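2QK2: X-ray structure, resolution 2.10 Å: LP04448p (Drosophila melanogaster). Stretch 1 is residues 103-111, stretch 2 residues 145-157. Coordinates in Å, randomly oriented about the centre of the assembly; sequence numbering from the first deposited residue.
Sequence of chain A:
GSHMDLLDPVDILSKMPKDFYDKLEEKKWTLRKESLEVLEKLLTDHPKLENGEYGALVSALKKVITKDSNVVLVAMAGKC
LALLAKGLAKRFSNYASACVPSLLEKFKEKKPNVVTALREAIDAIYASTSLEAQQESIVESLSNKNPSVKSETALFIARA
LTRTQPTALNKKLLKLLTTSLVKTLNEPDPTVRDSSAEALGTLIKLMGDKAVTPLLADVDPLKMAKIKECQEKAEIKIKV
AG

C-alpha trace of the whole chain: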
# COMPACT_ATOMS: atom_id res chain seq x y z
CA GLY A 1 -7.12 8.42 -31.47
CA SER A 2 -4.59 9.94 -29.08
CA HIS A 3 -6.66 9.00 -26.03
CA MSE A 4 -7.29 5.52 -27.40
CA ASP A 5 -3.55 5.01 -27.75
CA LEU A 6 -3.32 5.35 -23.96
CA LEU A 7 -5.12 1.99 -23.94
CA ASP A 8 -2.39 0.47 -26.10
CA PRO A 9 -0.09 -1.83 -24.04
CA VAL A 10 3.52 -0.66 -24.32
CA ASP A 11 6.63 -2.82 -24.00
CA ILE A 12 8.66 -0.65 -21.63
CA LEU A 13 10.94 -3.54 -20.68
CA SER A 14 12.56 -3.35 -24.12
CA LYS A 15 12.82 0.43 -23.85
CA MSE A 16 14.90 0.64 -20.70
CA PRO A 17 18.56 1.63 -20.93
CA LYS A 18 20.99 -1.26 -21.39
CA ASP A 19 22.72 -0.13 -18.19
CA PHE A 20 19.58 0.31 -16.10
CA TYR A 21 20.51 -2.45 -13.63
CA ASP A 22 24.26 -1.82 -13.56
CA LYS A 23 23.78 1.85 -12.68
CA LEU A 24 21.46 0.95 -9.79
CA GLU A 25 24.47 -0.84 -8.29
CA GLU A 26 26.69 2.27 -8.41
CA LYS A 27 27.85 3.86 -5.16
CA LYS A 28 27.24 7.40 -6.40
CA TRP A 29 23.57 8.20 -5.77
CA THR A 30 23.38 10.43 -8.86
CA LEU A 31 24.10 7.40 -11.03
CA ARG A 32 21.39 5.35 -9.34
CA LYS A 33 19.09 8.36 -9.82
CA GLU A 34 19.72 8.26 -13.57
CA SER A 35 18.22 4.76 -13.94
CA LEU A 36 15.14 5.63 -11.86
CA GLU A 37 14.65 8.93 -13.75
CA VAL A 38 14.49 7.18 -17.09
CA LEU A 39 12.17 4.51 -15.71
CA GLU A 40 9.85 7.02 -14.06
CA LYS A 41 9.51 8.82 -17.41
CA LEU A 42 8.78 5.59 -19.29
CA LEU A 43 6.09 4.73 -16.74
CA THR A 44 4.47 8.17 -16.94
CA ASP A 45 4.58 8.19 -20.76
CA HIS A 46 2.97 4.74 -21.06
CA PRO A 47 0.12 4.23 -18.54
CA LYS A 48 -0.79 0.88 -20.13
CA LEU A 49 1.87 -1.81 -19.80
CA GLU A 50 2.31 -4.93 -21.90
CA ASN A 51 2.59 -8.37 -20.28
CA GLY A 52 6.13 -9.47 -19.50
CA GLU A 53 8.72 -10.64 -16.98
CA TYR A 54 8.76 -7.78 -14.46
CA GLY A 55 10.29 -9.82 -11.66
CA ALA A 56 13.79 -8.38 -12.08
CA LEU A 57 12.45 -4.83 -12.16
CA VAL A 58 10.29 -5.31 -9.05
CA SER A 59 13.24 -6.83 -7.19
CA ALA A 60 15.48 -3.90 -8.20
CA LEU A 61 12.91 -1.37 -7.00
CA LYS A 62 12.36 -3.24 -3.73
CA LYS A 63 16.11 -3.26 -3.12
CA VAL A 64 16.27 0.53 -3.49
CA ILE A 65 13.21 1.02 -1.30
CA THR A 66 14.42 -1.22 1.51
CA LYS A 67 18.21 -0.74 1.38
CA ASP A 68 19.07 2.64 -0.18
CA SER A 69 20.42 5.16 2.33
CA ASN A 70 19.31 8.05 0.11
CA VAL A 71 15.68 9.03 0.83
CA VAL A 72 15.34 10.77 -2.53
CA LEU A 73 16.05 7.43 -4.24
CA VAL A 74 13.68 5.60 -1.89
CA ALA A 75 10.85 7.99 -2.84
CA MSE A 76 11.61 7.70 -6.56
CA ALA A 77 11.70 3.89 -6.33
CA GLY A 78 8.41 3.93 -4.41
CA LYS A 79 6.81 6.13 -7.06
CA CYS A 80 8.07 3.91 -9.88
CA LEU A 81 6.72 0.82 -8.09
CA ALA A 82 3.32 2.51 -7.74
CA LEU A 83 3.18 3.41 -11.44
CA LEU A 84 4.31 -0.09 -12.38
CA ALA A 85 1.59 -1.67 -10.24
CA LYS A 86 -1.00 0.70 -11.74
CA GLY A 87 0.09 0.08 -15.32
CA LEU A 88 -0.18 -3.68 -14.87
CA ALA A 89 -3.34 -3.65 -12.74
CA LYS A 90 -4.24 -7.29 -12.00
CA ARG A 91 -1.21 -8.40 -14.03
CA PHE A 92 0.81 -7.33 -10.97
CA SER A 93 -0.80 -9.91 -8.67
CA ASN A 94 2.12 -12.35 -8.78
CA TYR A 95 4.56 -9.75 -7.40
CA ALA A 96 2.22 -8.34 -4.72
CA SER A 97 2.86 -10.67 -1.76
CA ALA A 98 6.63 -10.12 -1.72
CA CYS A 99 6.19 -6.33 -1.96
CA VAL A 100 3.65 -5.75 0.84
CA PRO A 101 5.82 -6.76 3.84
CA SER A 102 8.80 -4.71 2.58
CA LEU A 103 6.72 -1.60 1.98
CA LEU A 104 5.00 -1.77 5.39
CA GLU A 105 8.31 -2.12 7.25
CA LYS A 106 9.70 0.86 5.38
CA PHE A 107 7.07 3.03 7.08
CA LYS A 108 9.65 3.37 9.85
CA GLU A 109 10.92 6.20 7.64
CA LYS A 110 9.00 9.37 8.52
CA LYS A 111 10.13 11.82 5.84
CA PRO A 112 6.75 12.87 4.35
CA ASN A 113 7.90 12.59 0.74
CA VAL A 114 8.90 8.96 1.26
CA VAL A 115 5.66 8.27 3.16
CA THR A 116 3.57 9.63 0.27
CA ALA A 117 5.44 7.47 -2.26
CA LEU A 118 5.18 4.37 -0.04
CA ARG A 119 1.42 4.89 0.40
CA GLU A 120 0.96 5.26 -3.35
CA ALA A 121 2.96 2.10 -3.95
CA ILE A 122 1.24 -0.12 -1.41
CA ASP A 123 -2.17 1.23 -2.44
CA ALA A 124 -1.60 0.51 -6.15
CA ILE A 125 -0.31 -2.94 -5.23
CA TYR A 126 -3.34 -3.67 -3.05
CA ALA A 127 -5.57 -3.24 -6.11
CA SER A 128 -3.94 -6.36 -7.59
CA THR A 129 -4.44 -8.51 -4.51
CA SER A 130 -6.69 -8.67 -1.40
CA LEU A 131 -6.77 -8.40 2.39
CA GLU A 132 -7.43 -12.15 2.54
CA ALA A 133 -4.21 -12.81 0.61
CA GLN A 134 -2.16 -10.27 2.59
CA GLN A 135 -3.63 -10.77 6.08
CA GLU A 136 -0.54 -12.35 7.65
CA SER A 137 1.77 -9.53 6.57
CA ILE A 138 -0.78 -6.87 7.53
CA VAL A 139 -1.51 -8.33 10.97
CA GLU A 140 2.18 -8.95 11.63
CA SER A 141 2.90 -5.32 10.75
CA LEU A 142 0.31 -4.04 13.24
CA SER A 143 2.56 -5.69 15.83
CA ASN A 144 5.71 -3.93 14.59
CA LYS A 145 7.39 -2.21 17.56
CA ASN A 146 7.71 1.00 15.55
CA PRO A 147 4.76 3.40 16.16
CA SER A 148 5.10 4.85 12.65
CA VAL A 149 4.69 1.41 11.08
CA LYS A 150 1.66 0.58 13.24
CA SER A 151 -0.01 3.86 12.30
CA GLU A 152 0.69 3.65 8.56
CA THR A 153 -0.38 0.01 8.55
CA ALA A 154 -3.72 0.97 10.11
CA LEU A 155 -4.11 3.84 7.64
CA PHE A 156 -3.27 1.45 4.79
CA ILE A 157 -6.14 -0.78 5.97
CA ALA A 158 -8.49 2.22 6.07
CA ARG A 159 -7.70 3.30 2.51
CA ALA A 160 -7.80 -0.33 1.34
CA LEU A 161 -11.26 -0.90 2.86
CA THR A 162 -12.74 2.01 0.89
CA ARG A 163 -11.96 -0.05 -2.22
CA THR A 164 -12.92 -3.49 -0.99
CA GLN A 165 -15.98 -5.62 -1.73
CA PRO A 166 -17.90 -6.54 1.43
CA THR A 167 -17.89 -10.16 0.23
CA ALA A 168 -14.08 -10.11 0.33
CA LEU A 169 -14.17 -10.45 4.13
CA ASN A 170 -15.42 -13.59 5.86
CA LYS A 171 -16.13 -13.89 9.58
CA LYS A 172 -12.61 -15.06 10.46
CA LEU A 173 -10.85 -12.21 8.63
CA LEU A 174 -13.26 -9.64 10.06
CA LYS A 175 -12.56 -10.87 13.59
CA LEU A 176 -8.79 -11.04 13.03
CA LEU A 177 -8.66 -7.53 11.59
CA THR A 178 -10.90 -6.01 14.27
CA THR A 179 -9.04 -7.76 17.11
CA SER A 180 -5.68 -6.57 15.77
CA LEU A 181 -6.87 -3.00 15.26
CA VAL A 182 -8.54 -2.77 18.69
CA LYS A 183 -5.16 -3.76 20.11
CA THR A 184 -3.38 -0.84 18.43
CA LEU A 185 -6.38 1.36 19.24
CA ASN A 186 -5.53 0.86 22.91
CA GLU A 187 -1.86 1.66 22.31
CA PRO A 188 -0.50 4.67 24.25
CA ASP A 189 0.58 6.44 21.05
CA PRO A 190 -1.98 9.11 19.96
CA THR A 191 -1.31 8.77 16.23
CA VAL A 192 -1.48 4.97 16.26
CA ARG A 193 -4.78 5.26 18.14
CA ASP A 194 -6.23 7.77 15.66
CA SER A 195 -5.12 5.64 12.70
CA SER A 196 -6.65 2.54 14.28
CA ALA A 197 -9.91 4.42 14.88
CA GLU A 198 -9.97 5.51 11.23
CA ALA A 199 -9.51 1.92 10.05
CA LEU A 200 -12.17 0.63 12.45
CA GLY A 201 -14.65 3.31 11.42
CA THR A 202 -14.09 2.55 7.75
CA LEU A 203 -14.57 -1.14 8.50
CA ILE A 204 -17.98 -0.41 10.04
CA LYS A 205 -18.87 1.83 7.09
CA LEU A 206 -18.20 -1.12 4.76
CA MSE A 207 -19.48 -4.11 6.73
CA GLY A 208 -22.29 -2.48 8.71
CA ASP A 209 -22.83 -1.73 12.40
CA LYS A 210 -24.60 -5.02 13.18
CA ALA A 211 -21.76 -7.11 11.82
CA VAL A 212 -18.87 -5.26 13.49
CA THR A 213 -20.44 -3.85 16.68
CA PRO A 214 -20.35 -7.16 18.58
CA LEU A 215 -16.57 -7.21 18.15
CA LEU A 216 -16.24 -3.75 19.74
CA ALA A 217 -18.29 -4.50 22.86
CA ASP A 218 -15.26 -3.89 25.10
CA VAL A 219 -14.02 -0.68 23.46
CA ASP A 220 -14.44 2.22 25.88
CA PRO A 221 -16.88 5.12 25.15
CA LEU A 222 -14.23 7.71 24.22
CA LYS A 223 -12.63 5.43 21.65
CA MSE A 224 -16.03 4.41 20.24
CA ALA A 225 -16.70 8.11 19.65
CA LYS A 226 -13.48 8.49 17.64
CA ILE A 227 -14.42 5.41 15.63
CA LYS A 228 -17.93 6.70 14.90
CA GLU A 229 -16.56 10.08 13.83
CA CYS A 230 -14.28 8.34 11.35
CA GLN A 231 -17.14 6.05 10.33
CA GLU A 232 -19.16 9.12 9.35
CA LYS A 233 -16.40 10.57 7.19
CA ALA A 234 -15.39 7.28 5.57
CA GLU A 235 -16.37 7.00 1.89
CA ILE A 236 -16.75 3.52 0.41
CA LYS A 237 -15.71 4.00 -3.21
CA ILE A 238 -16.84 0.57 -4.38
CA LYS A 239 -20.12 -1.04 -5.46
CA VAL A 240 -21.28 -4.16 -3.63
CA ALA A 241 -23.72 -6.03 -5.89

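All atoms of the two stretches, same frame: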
# COMPACT_ATOMS: atom_id res chain seq x y z
N LEU A 103 7.25 -2.96 1.97
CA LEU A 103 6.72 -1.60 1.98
C LEU A 103 6.26 -1.19 3.38
O LEU A 103 6.59 -0.10 3.85
CB LEU A 103 5.57 -1.48 0.98
CG LEU A 103 6.01 -1.51 -0.49
CD1 LEU A 103 4.79 -1.66 -1.40
CD2 LEU A 103 6.76 -0.22 -0.83
N LEU A 104 5.50 -2.07 4.05
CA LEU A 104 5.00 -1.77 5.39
C LEU A 104 6.14 -1.48 6.37
O LEU A 104 6.08 -0.51 7.13
CB LEU A 104 4.15 -2.93 5.92
CG LEU A 104 2.81 -3.14 5.21
CD1 LEU A 104 2.14 -4.41 5.71
CD2 LEU A 104 1.91 -1.93 5.44
N GLU A 105 7.17 -2.32 6.36
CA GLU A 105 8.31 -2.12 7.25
C GLU A 105 9.05 -0.82 6.98
O GLU A 105 9.65 -0.24 7.89
CB GLU A 105 9.27 -3.30 7.14
CG GLU A 105 8.88 -4.47 8.02
CD GLU A 105 9.70 -5.72 7.73
OE1 GLU A 105 10.91 -5.58 7.46
OE2 GLU A 105 9.12 -6.83 7.79
N LYS A 106 9.01 -0.36 5.74
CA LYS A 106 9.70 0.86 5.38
C LYS A 106 8.99 2.09 5.94
O LYS A 106 9.52 3.21 5.88
CB LYS A 106 9.85 0.96 3.86
CG LYS A 106 10.77 2.09 3.41
CD LYS A 106 12.15 2.01 4.08
CE LYS A 106 12.97 3.26 3.78
NZ LYS A 106 14.28 3.27 4.47
N PHE A 107 7.79 1.90 6.49
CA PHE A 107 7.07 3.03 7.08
C PHE A 107 7.74 3.50 8.36
O PHE A 107 7.22 4.37 9.06
CB PHE A 107 5.60 2.68 7.33
CG PHE A 107 4.72 2.90 6.12
CD1 PHE A 107 3.97 1.86 5.59
CD2 PHE A 107 4.67 4.15 5.51
CE1 PHE A 107 3.19 2.06 4.45
CE2 PHE A 107 3.89 4.35 4.37
CZ PHE A 107 3.15 3.31 3.84
N LYS A 108 8.91 2.94 8.68
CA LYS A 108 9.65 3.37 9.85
C LYS A 108 10.25 4.72 9.47
O LYS A 108 10.58 5.54 10.33
CB LYS A 108 10.78 2.38 10.19
CG LYS A 108 11.75 2.18 9.04
CD LYS A 108 12.97 1.38 9.46
CE LYS A 108 13.88 1.13 8.26
NZ LYS A 108 14.17 2.40 7.51
N GLU A 109 10.39 4.95 8.17
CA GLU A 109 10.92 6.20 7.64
C GLU A 109 9.79 7.23 7.71
O GLU A 109 8.71 7.00 7.16
CB GLU A 109 11.37 6.00 6.19
CG GLU A 109 11.74 7.29 5.47
CD GLU A 109 12.85 8.04 6.17
OE1 GLU A 109 12.59 9.13 6.71
OE2 GLU A 109 13.99 7.53 6.17
N LYS A 110 10.04 8.35 8.37
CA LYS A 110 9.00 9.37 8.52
C LYS A 110 9.04 10.56 7.57
O LYS A 110 8.12 11.37 7.56
CB LYS A 110 8.98 9.87 9.96
CG LYS A 110 8.77 8.76 10.98
CD LYS A 110 8.58 9.30 12.40
CE LYS A 110 7.28 10.07 12.52
NZ LYS A 110 7.01 10.51 13.92
N LYS A 111 10.09 10.69 6.77
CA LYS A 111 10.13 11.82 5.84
C LYS A 111 8.85 11.75 5.01
O LYS A 111 8.60 10.77 4.32
CB LYS A 111 11.37 11.74 4.94
CG LYS A 111 11.65 13.05 4.21
CD LYS A 111 13.14 13.25 3.99
CE LYS A 111 13.46 14.69 3.60
NZ LYS A 111 14.93 14.90 3.42
N LYS A 145 7.12 -3.03 16.38
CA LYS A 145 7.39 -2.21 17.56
C LYS A 145 7.41 -0.72 17.24
O LYS A 145 7.24 0.12 18.12
CB LYS A 145 8.72 -2.61 18.21
CG LYS A 145 9.97 -2.01 17.55
CD LYS A 145 10.67 -2.97 16.59
CE LYS A 145 9.82 -3.31 15.37
NZ LYS A 145 10.51 -4.24 14.44
N ASN A 146 7.63 -0.39 15.97
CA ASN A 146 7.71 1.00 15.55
C ASN A 146 6.32 1.65 15.41
O ASN A 146 5.50 1.22 14.59
CB ASN A 146 8.45 1.08 14.22
CG ASN A 146 8.86 2.48 13.88
OD1 ASN A 146 9.94 2.93 14.27
ND2 ASN A 146 8.01 3.19 13.15
N PRO A 147 6.05 2.70 16.20
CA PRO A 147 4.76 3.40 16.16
C PRO A 147 4.38 3.87 14.76
O PRO A 147 3.21 3.80 14.36
CB PRO A 147 4.98 4.58 17.11
CG PRO A 147 5.99 4.05 18.08
CD PRO A 147 6.96 3.33 17.17
N SER A 148 5.36 4.36 14.00
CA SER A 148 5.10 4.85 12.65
C SER A 148 4.57 3.74 11.75
O SER A 148 3.68 3.98 10.93
CB SER A 148 6.38 5.44 12.05
OG SER A 148 6.70 6.67 12.69
N VAL A 149 5.13 2.54 11.89
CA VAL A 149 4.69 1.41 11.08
C VAL A 149 3.27 1.02 11.47
O VAL A 149 2.43 0.81 10.60
CB VAL A 149 5.63 0.19 11.27
CG1 VAL A 149 5.03 -1.05 10.59
CG2 VAL A 149 7.01 0.51 10.67
N LYS A 150 2.99 0.94 12.77
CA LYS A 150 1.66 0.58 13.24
C LYS A 150 0.62 1.55 12.68
O LYS A 150 -0.42 1.13 12.18
CB LYS A 150 1.56 0.63 14.77
CG LYS A 150 2.39 -0.40 15.52
CD LYS A 150 1.83 -0.53 16.93
CE LYS A 150 2.73 -1.31 17.86
NZ LYS A 150 3.86 -0.44 18.29
N SER A 151 0.91 2.84 12.78
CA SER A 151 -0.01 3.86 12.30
C SER A 151 -0.25 3.76 10.79
O SER A 151 -1.40 3.71 10.35
CB SER A 151 0.53 5.25 12.63
OG SER A 151 -0.31 6.25 12.07
N GLU A 152 0.82 3.73 10.01
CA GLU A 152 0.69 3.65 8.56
C GLU A 152 0.04 2.35 8.12
O GLU A 152 -0.62 2.30 7.08
CB GLU A 152 2.05 3.83 7.87
CG GLU A 152 2.63 5.26 7.96
CD GLU A 152 1.77 6.30 7.25
OE1 GLU A 152 1.21 6.01 6.17
OE2 GLU A 152 1.67 7.44 7.78
N THR A 153 0.23 1.29 8.90
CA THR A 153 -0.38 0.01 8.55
C THR A 153 -1.89 0.15 8.74
O THR A 153 -2.67 -0.28 7.89
CB THR A 153 0.14 -1.14 9.44
OG1 THR A 153 1.55 -1.31 9.24
CG2 THR A 153 -0.55 -2.45 9.09
N ALA A 154 -2.30 0.78 9.84
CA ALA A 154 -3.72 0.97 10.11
C ALA A 154 -4.34 1.88 9.06
O ALA A 154 -5.46 1.66 8.62
CB ALA A 154 -3.93 1.58 11.51
N LEU A 155 -3.61 2.92 8.65
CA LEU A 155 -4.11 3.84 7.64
C LEU A 155 -4.20 3.13 6.29
O LEU A 155 -5.10 3.40 5.48
CB LEU A 155 -3.21 5.07 7.54
CG LEU A 155 -3.24 6.00 8.76
CD1 LEU A 155 -2.21 7.12 8.59
CD2 LEU A 155 -4.65 6.59 8.93
N PHE A 156 -3.26 2.23 6.04
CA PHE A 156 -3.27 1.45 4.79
C PHE A 156 -4.57 0.63 4.75
O PHE A 156 -5.24 0.56 3.72
CB PHE A 156 -2.06 0.52 4.73
CG PHE A 156 -2.22 -0.62 3.75
CD1 PHE A 156 -2.38 -0.37 2.39
CD2 PHE A 156 -2.23 -1.94 4.20
CE1 PHE A 156 -2.54 -1.42 1.49
CE2 PHE A 156 -2.39 -3.00 3.30
CZ PHE A 156 -2.54 -2.73 1.95
N ILE A 157 -4.91 0.02 5.87
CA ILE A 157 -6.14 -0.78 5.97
C ILE A 157 -7.37 0.09 5.71
O ILE A 157 -8.31 -0.33 5.01
CB ILE A 157 -6.23 -1.44 7.37
CG1 ILE A 157 -5.11 -2.48 7.52
CG2 ILE A 157 -7.60 -2.09 7.56
CD1 ILE A 157 -5.00 -3.07 8.91

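Packing of residues 103-111 against residues 145-157 in LP04448p. Stretch 1 carries the last part of a helix, beginning earlier in the chain, into a turn; stretch 2 is a helix from Pro-147 onward, with Asn-146 at its N-cap position. The backbones come nearest at Phe-107 and Val-149, whose CA atoms lie 4.9 Å apart, and Leu-104 CA is 6.5 Å from Thr-153 CA, so the sequence numbers run in opposite senses across the contact. No hydrogen bond joins the stretches; 459 Å² of surface, both sides summed, is buried mainly through van der Waals contact.

Leu-103 does not touch stretch 2. Leu-104 does: its CA-to-CB bond points sideways, but the m,t rotamer brings the end of the side chain nearer the helix. Leu-104 CD2 lies 3.9 Å from Thr-153 OG1 and 4.3 Å from Phe-156 CD2, the latter an apolar contact that meets the Phe-156 ring obliquely. The Thr-153 hydroxyl can sit beside a methyl group without polar cost because Thr-153 OG1 donates to Val-149 O, one turn back in its own helix, at 2.7 Å. The backbone of Leu-104 also takes part: Leu-104 O packs 3.7 Å from Val-149 CG1, while accepting a hydrogen bond from Phe-107 N at 3.0 Å.

The CA-to-CB bond of Glu-105 points away, and its carbonyl makes the contact, with Glu-105 O 3.9 Å from Val-149 CG2. The CA-to-CB bond of Lys-106 also points away, and the residue makes no contact; Lys-106 N bonds weakly to Leu-103 O at 3.1 Å.

Phe-107 is the centre of the interface and loses more area to the other stretch than any other residue here. The Phe-107 CA-to-CB bond points toward the helix. Glu-152 CB lies over one face of the Phe-107 ring, 3.5 Å from its centroid and 20° off the normal, a CH-pi contact, and 3.3 Å from Phe-107 CG. Thus the aliphatic base of a charged side chain covers the aromatic surface, while both Glu-152 carboxylate oxygens are hydrogen-bonded elsewhere in the structure. Phe-107 CB also meets Val-149 CG2 at 4.2 Å, and Phe-107 O lies 3.3 Å from Ser-148 CB. Val-149, though its CA-to-CB bond points sideways, therefore packs against both backbone and side-chain atoms of the turn.

Lys-108 approaches through its backbone and CB, with Lys-108 CB 4.2 Å from Val-149 CG2; the end of its side chain leads away. Glu-109 makes no contact across the interface but braces the turn: Glu-109 N donates to Lys-106 O at 3.0 Å, and Glu-109 OE1 accepts from Lys-111 N at 2.9 Å. Lys-110 reaches back, its methylene CD lying 3.2 Å from Ser-148 OG, so it is the aliphatic part of the lysine that meets the hydroxyl. Lys-111, at the N-cap position of the next helix, lies beyond reach of stretch 2.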